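Long-range contacts in adenosine monophosphate-protein transferase (Pyrobaculum aerophilum, PDB 2JB7), which is of unproven function but binds adenosine and adenosine monophosphate, and may act as an adenosine-specific kinase or AMP-protein transferase: residues 15-20 with 91-96; 22-27 with 105-110; 114-119 with 136-141. One frame throughout, in Å; residues are numbered along the deposited sequence.

Overall arrangement
The three contacts supply both halves of an AMP site that is completed between subunits. Contact 1 and contact 3, with centres about 15 Å apart, touch the same nucleotide: contact 1 offers Trp92, Ile94 and Asn17 to its base and ribose, while contact 3 offers the backbone of Ala114 to O3'. Contact 2, whose centre is about 17 Å from that of contact 1 and 23 Å from that of contact 3, brings His24 and Phe25 to a second AMP, which also meets Tyr162 and Ala114 of a neighbouring subunit. Contacts 1 and 2 join in one sheet, through a probable hydrogen bond of 2.7 Å from Phe110 N to Ile20 O.

Contact 1: 15-20 with 91-96; sequences GTNVII and AWPINV. With AMP (adenosine monophosphate), chain D.
Asn17 lays its side chain against the ring of Pro93, the two crossing at about a right angle, with Asn17 CG 3.5 Å from Pro93 CD. The amide stands beside its own backbone N and anti to the carbonyl carbon (chi1 -75°), a setting that carries ND2 past the proline toward the ribose of AMP. There ND2 faces O2', although the modelled spacing is too short to be trusted in detail. The other branch, OD1, looks to Trp92, approaching CE3 at 3.7 Å with the amide and indole planes 68° apart. Small, flat and polar, asparagine can meet a proline and a sugar at once.

Trp92 lays one face of its indole over the adenine: AMP N1 sits 3.2 Å above the middle of the ring system, and every indole ring atom has a base atom close by. Ile94 CD1 adds an aliphatic touch to AMP C2 at 3.8 Å. With an alanine in place of Trp92, the base would probably lose its broad aromatic support and be freer to tilt or slide.

Away from the nucleotide the contact turns wholly apolar. Ile19, its chain extended through CG1, pushes CD1 against Val96 CG2 at 3.8 Å and also brushes Pro93 CB, so that branched and cyclic residues fill the gap between strand 17-22 and the start of helix 93-101. Tyr162 OH, Ala114 N and Ser53 OG of a neighbouring subunit also hydrogen-bond AMP, and the arrangement is that of a nucleotide pocket with an aromatic platform for adenine, built where a helix begins over a sheet.

Contact 2: 22-27 with 105-110; sequences QAHFIK and EVVRIF. With AMP (adenosine monophosphate), chain F; ACT (acetate ion), chain G.
Gln22 joins Val107 and Arg108 through backbone hydrogen bonds. Its N gives to Arg108 O at 2.9 Å, and its O accepts from both Val107 N (2.9 Å) and Arg108 N. Two residues facing one make this a classic beta bulge, on an antiparallel pair of strand ends.

Side-chain hydrogen bonds continue the pairing. Arg108 NH1 reaches Gln22 OE1 at 3.0 Å, coming from above the amide plane, with the two flat groups almost perpendicular (88°). The long glutamine suits this place because the two atoms of its amide serve different partners: OE1 takes Arg108 NH1, and NE2 binds Phe110 O of a neighbouring subunit. The other edge of the guanidinium holds an acetate, probably from the crystallisation liquor, while Phe110 CE1 lies over one face of the group. Further along, His24 ND1 donates to Glu105 O at 3.0 Å, the oxygen lying near the plane of the imidazole.

A salt bridge closes the far end. Lys27 folds its chain at chi3 and chi4, which brings NZ back to within 3.2 Å of Glu105 OE2, and the same NZ is also paired with Asp31.

Aromatic contact comes from Phe25, its ring anti to the backbone N (chi1 -171°). AMP C4 stands 3.4 Å above one face, toward the rim, and Glu105 OE2 meets the ring edge 3.8 Å from CD2. A flat apolar ring fits here as a surface for the adenine. Ser53 of this chain, with Tyr162 and Ala114 of a neighbouring subunit, also bonds this AMP.

Taken together, the chemistry suggests that a loop carrying ligand-binding residues is pinned by backbone and charge alike; the nearby acids Glu105 and Asp31 would be expected to keep Lys27 charged.

Contact 3: 114-119 with 136-141; sequences ANPLKV and DGHSPL. With AMP (adenosine monophosphate), chain D.
Asp136 OD1 is held by two groups, Asn115 ND2 at 3.1 Å and the hydroxyl of Thr113. The amide reaches the oxygen on its syn side, though 31° out of the carboxylate plane, and the two side chains cross at about a right angle. Asp136 swings its carboxylate anti to its own backbone N (chi1 -177°), and this brings OD1 over to Asn115. Its second oxygen, OD2, binds His82 of a neighbouring subunit, so this buried acid has partners at both oxygens. Thr113 OG1 also accepts from the backbone N of Asn115, steadying the residue that meets the aspartate.

The backbones are tied by one hydrogen bond, from Gly137 N to Pro116 O at 2.8 Å, the donor lying almost straight out from the carbonyl (174° at the oxygen). Gly137 suits its place for two reasons: its phi is positive, and a CB there would fall only about 3.0 Å from Asn115 ND2. Beside this bond, Leu117 pairs with Asp136 as an antiparallel non-hydrogen-bonded pair, and its CD1 rests 3.8 Å from Asp136 CA, an apolar branch covering the backbone. On the outer side Pro116 CG meets the edge of the His138 ring at CE1, 4.3 Å away, a loose contact between two compact rings.

One residue before Asn115, Ala114 N donates to O3' of AMP at 2.8 Å, and Asn115 OD1 comes within 3.6 Å of the phosphate oxygen O3P, a proximity and not a bond. The whole is the open end of the beta-hairpin of strands 117-125 and 128-136, where the incoming loop becomes a ribose-binding corner of the AMP pocket and the outgoing chain runs along a neighbouring subunit, bonding to it through its backbone.

Contact 1: 15-20 with 91-96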
# COMPACT_ATOMS: atom_id res chain seq x y z
N GLY A 15 -4.81 -21.35 20.79
CA GLY A 15 -3.84 -20.27 20.83
C GLY A 15 -3.08 -19.99 19.55
O GLY A 15 -2.26 -19.05 19.51
N THR A 16 -3.31 -20.80 18.53
CA THR A 16 -2.68 -20.53 17.23
C THR A 16 -3.71 -19.98 16.24
O THR A 16 -4.94 -20.20 16.37
CB THR A 16 -1.96 -21.76 16.63
OG1 THR A 16 -2.91 -22.71 16.14
CG2 THR A 16 -1.03 -22.43 17.66
N ASN A 17 -3.16 -19.32 15.21
CA ASN A 17 -3.86 -19.00 14.00
C ASN A 17 -3.08 -19.51 12.80
O ASN A 17 -1.86 -19.66 12.87
CB ASN A 17 -4.12 -17.52 13.86
CG ASN A 17 -5.22 -17.04 14.75
OD1 ASN A 17 -5.01 -16.80 15.96
ND2 ASN A 17 -6.40 -16.90 14.18
N VAL A 18 -3.79 -19.85 11.73
CA VAL A 18 -3.11 -20.28 10.52
C VAL A 18 -3.38 -19.27 9.39
O VAL A 18 -4.46 -18.70 9.33
CB VAL A 18 -3.54 -21.70 10.11
CG1 VAL A 18 -4.97 -21.72 9.50
CG2 VAL A 18 -2.50 -22.33 9.16
N ILE A 19 -2.37 -19.05 8.55
CA ILE A 19 -2.51 -18.27 7.30
C ILE A 19 -1.99 -19.19 6.18
O ILE A 19 -0.87 -19.73 6.27
CB ILE A 19 -1.74 -16.94 7.39
CG1 ILE A 19 -2.29 -16.09 8.54
CG2 ILE A 19 -1.82 -16.14 6.03
CD1 ILE A 19 -1.36 -14.90 8.85
N ILE A 20 -2.80 -19.38 5.15
CA ILE A 20 -2.42 -20.23 4.00
C ILE A 20 -2.55 -19.38 2.73
O ILE A 20 -3.56 -18.71 2.53
CB ILE A 20 -3.31 -21.47 3.90
CG1 ILE A 20 -3.37 -22.19 5.24
CG2 ILE A 20 -2.79 -22.39 2.80
CD1 ILE A 20 -4.36 -23.38 5.29
N ALA A 91 0.34 -13.37 18.37
CA ALA A 91 -0.04 -12.37 17.41
C ALA A 91 -1.28 -12.86 16.70
O ALA A 91 -1.50 -14.06 16.59
CB ALA A 91 1.11 -12.12 16.37
N TRP A 92 -2.08 -11.92 16.23
CA TRP A 92 -3.25 -12.22 15.41
C TRP A 92 -2.98 -12.01 13.93
O TRP A 92 -2.15 -11.17 13.57
CB TRP A 92 -4.37 -11.26 15.77
CG TRP A 92 -4.82 -11.36 17.19
CD1 TRP A 92 -4.53 -10.46 18.20
CD2 TRP A 92 -5.62 -12.38 17.77
NE1 TRP A 92 -5.14 -10.87 19.37
CE2 TRP A 92 -5.82 -12.04 19.13
CE3 TRP A 92 -6.22 -13.53 17.28
CZ2 TRP A 92 -6.59 -12.81 19.98
CZ3 TRP A 92 -7.02 -14.30 18.13
CH2 TRP A 92 -7.16 -13.93 19.48
N PRO A 93 -3.72 -12.73 13.06
CA PRO A 93 -3.55 -12.42 11.64
C PRO A 93 -3.69 -10.96 11.27
O PRO A 93 -2.94 -10.49 10.44
CB PRO A 93 -4.62 -13.30 10.95
CG PRO A 93 -4.71 -14.48 11.85
CD PRO A 93 -4.59 -13.91 13.25
N ILE A 94 -4.57 -10.19 11.91
CA ILE A 94 -4.71 -8.79 11.52
C ILE A 94 -3.42 -8.00 11.83
O ILE A 94 -3.20 -6.91 11.28
CB ILE A 94 -5.91 -8.06 12.20
CG1 ILE A 94 -5.83 -8.11 13.74
CG2 ILE A 94 -7.27 -8.60 11.67
CD1 ILE A 94 -6.89 -7.18 14.40
N ASN A 95 -2.59 -8.53 12.72
CA ASN A 95 -1.34 -7.88 13.06
C ASN A 95 -0.29 -8.03 11.97
O ASN A 95 0.64 -7.25 11.94
CB ASN A 95 -0.70 -8.44 14.34
CG ASN A 95 -1.57 -8.31 15.59
OD1 ASN A 95 -2.37 -7.35 15.78
ND2 ASN A 95 -1.39 -9.25 16.47
N VAL A 96 -0.42 -9.05 11.11
CA VAL A 96 0.59 -9.33 10.12
C VAL A 96 0.10 -9.37 8.68
O VAL A 96 0.94 -9.40 7.77
CB VAL A 96 1.30 -10.67 10.42
CG1 VAL A 96 2.02 -10.58 11.73
CG2 VAL A 96 0.31 -11.88 10.37
P AMP D . -13.65 -16.35 17.02
O1P AMP D . -12.63 -16.17 18.13
O2P AMP D . -14.97 -15.74 17.37
O3P AMP D . -13.74 -17.77 16.48
O5' AMP D . -13.12 -15.34 15.82
C5' AMP D . -12.91 -15.64 14.43
C4' AMP D . -11.46 -15.37 14.02
O4' AMP D . -11.05 -14.01 14.23
C3' AMP D . -10.49 -16.24 14.81
O3' AMP D . -10.36 -17.56 14.27
C2' AMP D . -9.22 -15.43 14.69
O2' AMP D . -8.54 -15.73 13.46
C1' AMP D . -9.71 -13.99 14.68
N9 AMP D . -9.74 -13.36 16.01
C8 AMP D . -10.48 -13.77 17.06
N7 AMP D . -10.32 -12.95 18.13
C5 AMP D . -9.44 -11.99 17.75
C6 AMP D . -8.84 -10.80 18.36
N6 AMP D . -9.08 -10.44 19.66
N1 AMP D . -8.01 -10.03 17.62
C2 AMP D . -7.73 -10.33 16.35
N3 AMP D . -8.24 -11.40 15.72
C4 AMP D . -9.09 -12.24 16.36

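Contact 2: 22-27 with 105-110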
# COMPACT_ATOMS: atom_id res chain seq x y z
N GLN A 22 -0.56 -18.52 -1.53
CA GLN A 22 0.25 -18.94 -2.66
C GLN A 22 1.18 -17.79 -3.03
O GLN A 22 0.80 -16.61 -3.01
CB GLN A 22 -0.65 -19.26 -3.82
CG GLN A 22 0.04 -20.00 -4.95
CD GLN A 22 -0.92 -20.19 -6.05
OE1 GLN A 22 -1.97 -20.81 -5.87
NE2 GLN A 22 -0.62 -19.60 -7.17
N ALA A 23 2.42 -18.17 -3.35
CA ALA A 23 3.45 -17.22 -3.70
C ALA A 23 4.20 -17.79 -4.90
O ALA A 23 3.58 -18.48 -5.75
CB ALA A 23 4.37 -17.03 -2.49
N HIS A 24 5.47 -17.43 -5.01
CA HIS A 24 6.38 -17.94 -6.03
C HIS A 24 7.78 -17.52 -5.64
O HIS A 24 7.98 -16.52 -4.96
CB HIS A 24 6.03 -17.43 -7.44
CG HIS A 24 6.45 -16.02 -7.71
ND1 HIS A 24 5.92 -14.94 -7.02
CD2 HIS A 24 7.32 -15.50 -8.60
CE1 HIS A 24 6.46 -13.82 -7.48
NE2 HIS A 24 7.32 -14.13 -8.43
N PHE A 25 8.76 -18.28 -6.10
CA PHE A 25 10.17 -17.95 -5.94
C PHE A 25 10.66 -18.28 -4.56
O PHE A 25 9.97 -18.03 -3.54
CB PHE A 25 10.44 -16.46 -6.25
CG PHE A 25 11.92 -16.09 -6.31
CD1 PHE A 25 12.85 -16.92 -6.92
CD2 PHE A 25 12.35 -14.87 -5.77
CE1 PHE A 25 14.20 -16.57 -6.95
CE2 PHE A 25 13.68 -14.52 -5.84
CZ PHE A 25 14.60 -15.38 -6.44
N ILE A 26 11.86 -18.85 -4.50
CA ILE A 26 12.39 -19.30 -3.20
C ILE A 26 12.55 -18.24 -2.11
O ILE A 26 12.49 -18.55 -0.93
CB ILE A 26 13.74 -20.03 -3.43
CG1 ILE A 26 14.07 -20.99 -2.28
CG2 ILE A 26 14.81 -19.03 -3.80
CD1 ILE A 26 15.13 -22.07 -2.66
N LYS A 27 12.68 -16.99 -2.50
CA LYS A 27 12.87 -15.92 -1.55
C LYS A 27 11.63 -15.71 -0.70
O LYS A 27 11.68 -15.06 0.36
CB LYS A 27 13.21 -14.66 -2.29
CG LYS A 27 13.70 -13.47 -1.40
CD LYS A 27 14.43 -12.37 -2.18
CE LYS A 27 13.54 -11.49 -3.03
NZ LYS A 27 12.84 -10.45 -2.21
N GLU A 105 6.56 -11.56 -3.54
CA GLU A 105 6.37 -12.94 -3.99
C GLU A 105 4.94 -13.42 -3.78
O GLU A 105 4.49 -14.37 -4.42
CB GLU A 105 7.30 -13.89 -3.27
CG GLU A 105 8.73 -13.85 -3.71
CD GLU A 105 9.51 -12.85 -2.90
OE1 GLU A 105 9.01 -12.48 -1.78
OE2 GLU A 105 10.63 -12.49 -3.32
N VAL A 106 4.22 -12.80 -2.85
CA VAL A 106 2.92 -13.31 -2.45
C VAL A 106 1.89 -12.93 -3.49
O VAL A 106 1.78 -11.79 -3.86
CB VAL A 106 2.50 -12.82 -1.06
CG1 VAL A 106 1.01 -13.01 -0.85
CG2 VAL A 106 3.36 -13.52 0.03
N VAL A 107 1.13 -13.91 -3.97
CA VAL A 107 0.13 -13.66 -5.02
C VAL A 107 -1.30 -13.71 -4.53
O VAL A 107 -2.15 -12.96 -5.02
CB VAL A 107 0.34 -14.62 -6.22
CG1 VAL A 107 1.81 -14.57 -6.71
CG2 VAL A 107 0.03 -15.94 -5.87
N ARG A 108 -1.57 -14.55 -3.54
CA ARG A 108 -2.90 -14.63 -2.96
C ARG A 108 -2.85 -15.25 -1.57
O ARG A 108 -1.91 -15.97 -1.21
CB ARG A 108 -3.82 -15.46 -3.84
CG ARG A 108 -3.31 -16.87 -4.07
CD ARG A 108 -3.54 -17.42 -5.50
NE ARG A 108 -4.97 -17.67 -5.73
CZ ARG A 108 -5.47 -18.79 -6.22
NH1 ARG A 108 -4.69 -19.82 -6.63
NH2 ARG A 108 -6.78 -18.88 -6.33
N ILE A 109 -3.89 -14.95 -0.78
CA ILE A 109 -4.09 -15.59 0.51
C ILE A 109 -5.43 -16.33 0.49
O ILE A 109 -6.43 -15.77 0.06
CB ILE A 109 -4.06 -14.53 1.65
CG1 ILE A 109 -2.77 -13.67 1.53
CG2 ILE A 109 -4.21 -15.24 2.99
CD1 ILE A 109 -2.70 -12.52 2.57
N PHE A 110 -5.45 -17.59 0.91
CA PHE A 110 -6.68 -18.40 0.90
C PHE A 110 -7.48 -18.33 2.17
O PHE A 110 -8.69 -18.44 2.11
CB PHE A 110 -6.36 -19.87 0.64
CG PHE A 110 -5.64 -20.14 -0.66
CD1 PHE A 110 -6.28 -19.95 -1.87
CD2 PHE A 110 -4.32 -20.59 -0.65
CE1 PHE A 110 -5.64 -20.19 -3.09
CE2 PHE A 110 -3.65 -20.84 -1.87
CZ PHE A 110 -4.31 -20.65 -3.08
P AMP F . 13.15 -21.37 -10.40
O1P AMP F . 12.43 -22.25 -11.42
O2P AMP F . 14.22 -20.48 -10.98
O3P AMP F . 13.67 -22.09 -9.19
O5' AMP F . 12.15 -20.29 -9.72
C5' AMP F . 10.73 -20.37 -9.53
C4' AMP F . 10.07 -19.06 -9.93
O4' AMP F . 10.60 -17.92 -9.23
C3' AMP F . 10.29 -18.83 -11.43
O3' AMP F . 9.25 -19.51 -12.14
C2' AMP F . 10.32 -17.32 -11.53
O2' AMP F . 8.97 -16.86 -11.64
C1' AMP F . 10.90 -16.88 -10.19
N9 AMP F . 12.36 -16.58 -10.29
C8 AMP F . 13.37 -17.43 -10.57
N7 AMP F . 14.57 -16.81 -10.53
C5 AMP F . 14.30 -15.52 -10.18
C6 AMP F . 15.12 -14.35 -9.97
N6 AMP F . 16.44 -14.45 -10.14
N1 AMP F . 14.52 -13.17 -9.61
C2 AMP F . 13.17 -13.12 -9.47
N3 AMP F . 12.34 -14.17 -9.63
C4 AMP F . 12.86 -15.37 -10.01
C ACT G . -8.04 -15.77 -4.84
O ACT G . -7.42 -15.77 -5.91
OXT ACT G . -7.55 -16.38 -3.92
CH3 ACT G . -9.32 -15.04 -4.67

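Contact 3: 114-119 with 136-141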
# COMPACT_ATOMS: atom_id res chain seq x y z
N ALA A 114 -8.57 -19.23 12.86
CA ALA A 114 -8.34 -20.24 13.89
C ALA A 114 -9.55 -21.19 14.00
O ALA A 114 -9.58 -22.02 14.88
CB ALA A 114 -8.06 -19.57 15.25
N ASN A 115 -10.50 -21.08 13.07
CA ASN A 115 -11.64 -21.99 12.95
C ASN A 115 -11.28 -23.35 12.41
O ASN A 115 -10.26 -23.51 11.74
CB ASN A 115 -12.68 -21.43 11.99
CG ASN A 115 -13.35 -20.20 12.51
OD1 ASN A 115 -13.50 -20.01 13.71
ND2 ASN A 115 -13.83 -19.39 11.61
N PRO A 116 -12.17 -24.36 12.67
CA PRO A 116 -12.09 -25.60 11.94
C PRO A 116 -11.95 -25.26 10.46
O PRO A 116 -12.67 -24.39 9.98
CB PRO A 116 -13.44 -26.24 12.23
CG PRO A 116 -13.80 -25.75 13.52
CD PRO A 116 -13.28 -24.38 13.62
N LEU A 117 -11.01 -25.89 9.77
CA LEU A 117 -10.60 -25.43 8.43
C LEU A 117 -10.26 -26.64 7.55
O LEU A 117 -9.55 -27.51 8.03
CB LEU A 117 -9.40 -24.53 8.53
CG LEU A 117 -8.78 -24.00 7.26
CD1 LEU A 117 -9.79 -23.13 6.46
CD2 LEU A 117 -7.51 -23.23 7.63
N LYS A 118 -10.78 -26.67 6.33
CA LYS A 118 -10.37 -27.64 5.29
C LYS A 118 -9.81 -26.92 4.09
O LYS A 118 -10.21 -25.82 3.78
CB LYS A 118 -11.54 -28.47 4.80
CG LYS A 118 -12.36 -29.12 5.88
CD LYS A 118 -11.65 -30.21 6.59
CE LYS A 118 -12.65 -31.15 7.29
NZ LYS A 118 -11.96 -31.86 8.40
N VAL A 119 -8.85 -27.56 3.42
CA VAL A 119 -8.31 -27.07 2.16
C VAL A 119 -8.74 -28.04 1.09
O VAL A 119 -8.65 -29.25 1.28
CB VAL A 119 -6.77 -26.96 2.19
CG1 VAL A 119 -6.24 -26.50 0.83
CG2 VAL A 119 -6.32 -25.97 3.30
N ASP A 136 -13.71 -22.41 5.65
CA ASP A 136 -13.32 -21.72 6.85
C ASP A 136 -14.52 -21.70 7.80
O ASP A 136 -15.48 -20.96 7.60
CB ASP A 136 -12.78 -20.31 6.49
CG ASP A 136 -12.28 -19.52 7.69
OD1 ASP A 136 -12.46 -19.94 8.86
OD2 ASP A 136 -11.66 -18.44 7.43
N GLY A 137 -14.49 -22.59 8.79
CA GLY A 137 -15.58 -22.69 9.77
C GLY A 137 -16.89 -23.15 9.14
O GLY A 137 -16.91 -23.88 8.15
N HIS A 138 -17.99 -22.71 9.73
CA HIS A 138 -19.30 -23.25 9.46
C HIS A 138 -20.21 -22.21 8.80
O HIS A 138 -19.97 -20.99 8.90
CB HIS A 138 -19.92 -23.75 10.79
CG HIS A 138 -19.33 -25.04 11.26
ND1 HIS A 138 -18.06 -25.12 11.79
CD2 HIS A 138 -19.80 -26.31 11.22
CE1 HIS A 138 -17.79 -26.38 12.09
NE2 HIS A 138 -18.84 -27.12 11.76
N SER A 139 -21.21 -22.73 8.08
CA SER A 139 -22.22 -21.94 7.42
C SER A 139 -23.04 -21.13 8.46
O SER A 139 -23.14 -21.50 9.63
CB SER A 139 -23.18 -22.86 6.64
OG SER A 139 -23.76 -23.78 7.56
N PRO A 140 -23.61 -20.02 8.02
CA PRO A 140 -24.37 -19.20 8.96
C PRO A 140 -25.65 -19.89 9.45
O PRO A 140 -26.31 -20.59 8.70
CB PRO A 140 -24.72 -17.95 8.14
CG PRO A 140 -24.42 -18.30 6.71
CD PRO A 140 -23.47 -19.39 6.70
N LEU A 141 -25.95 -19.66 10.71
CA LEU A 141 -27.22 -20.13 11.33
C LEU A 141 -28.38 -19.16 11.19
O LEU A 141 -29.55 -19.57 11.22
CB LEU A 141 -27.00 -20.47 12.77
CG LEU A 141 -26.13 -21.71 12.99
CD1 LEU A 141 -25.72 -21.83 14.45
CD2 LEU A 141 -26.86 -22.97 12.53
P AMP D . -13.65 -16.35 17.02
O1P AMP D . -12.63 -16.17 18.13
O2P AMP D . -14.97 -15.74 17.37
O3P AMP D . -13.74 -17.77 16.48
O5' AMP D . -13.12 -15.34 15.82
C5' AMP D . -12.91 -15.64 14.43
C4' AMP D . -11.46 -15.37 14.02
O4' AMP D . -11.05 -14.01 14.23
C3' AMP D . -10.49 -16.24 14.81
O3' AMP D . -10.36 -17.56 14.27
C2' AMP D . -9.22 -15.43 14.69
O2' AMP D . -8.54 -15.73 13.46
C1' AMP D . -9.71 -13.99 14.68
N9 AMP D . -9.74 -13.36 16.01
C8 AMP D . -10.48 -13.77 17.06
N7 AMP D . -10.32 -12.95 18.13
C5 AMP D . -9.44 -11.99 17.75
C6 AMP D . -8.84 -10.80 18.36
N6 AMP D . -9.08 -10.44 19.66
N1 AMP D . -8.01 -10.03 17.62
C2 AMP D . -7.73 -10.33 16.35
N3 AMP D . -8.24 -11.40 15.72
C4 AMP D . -9.09 -12.24 16.36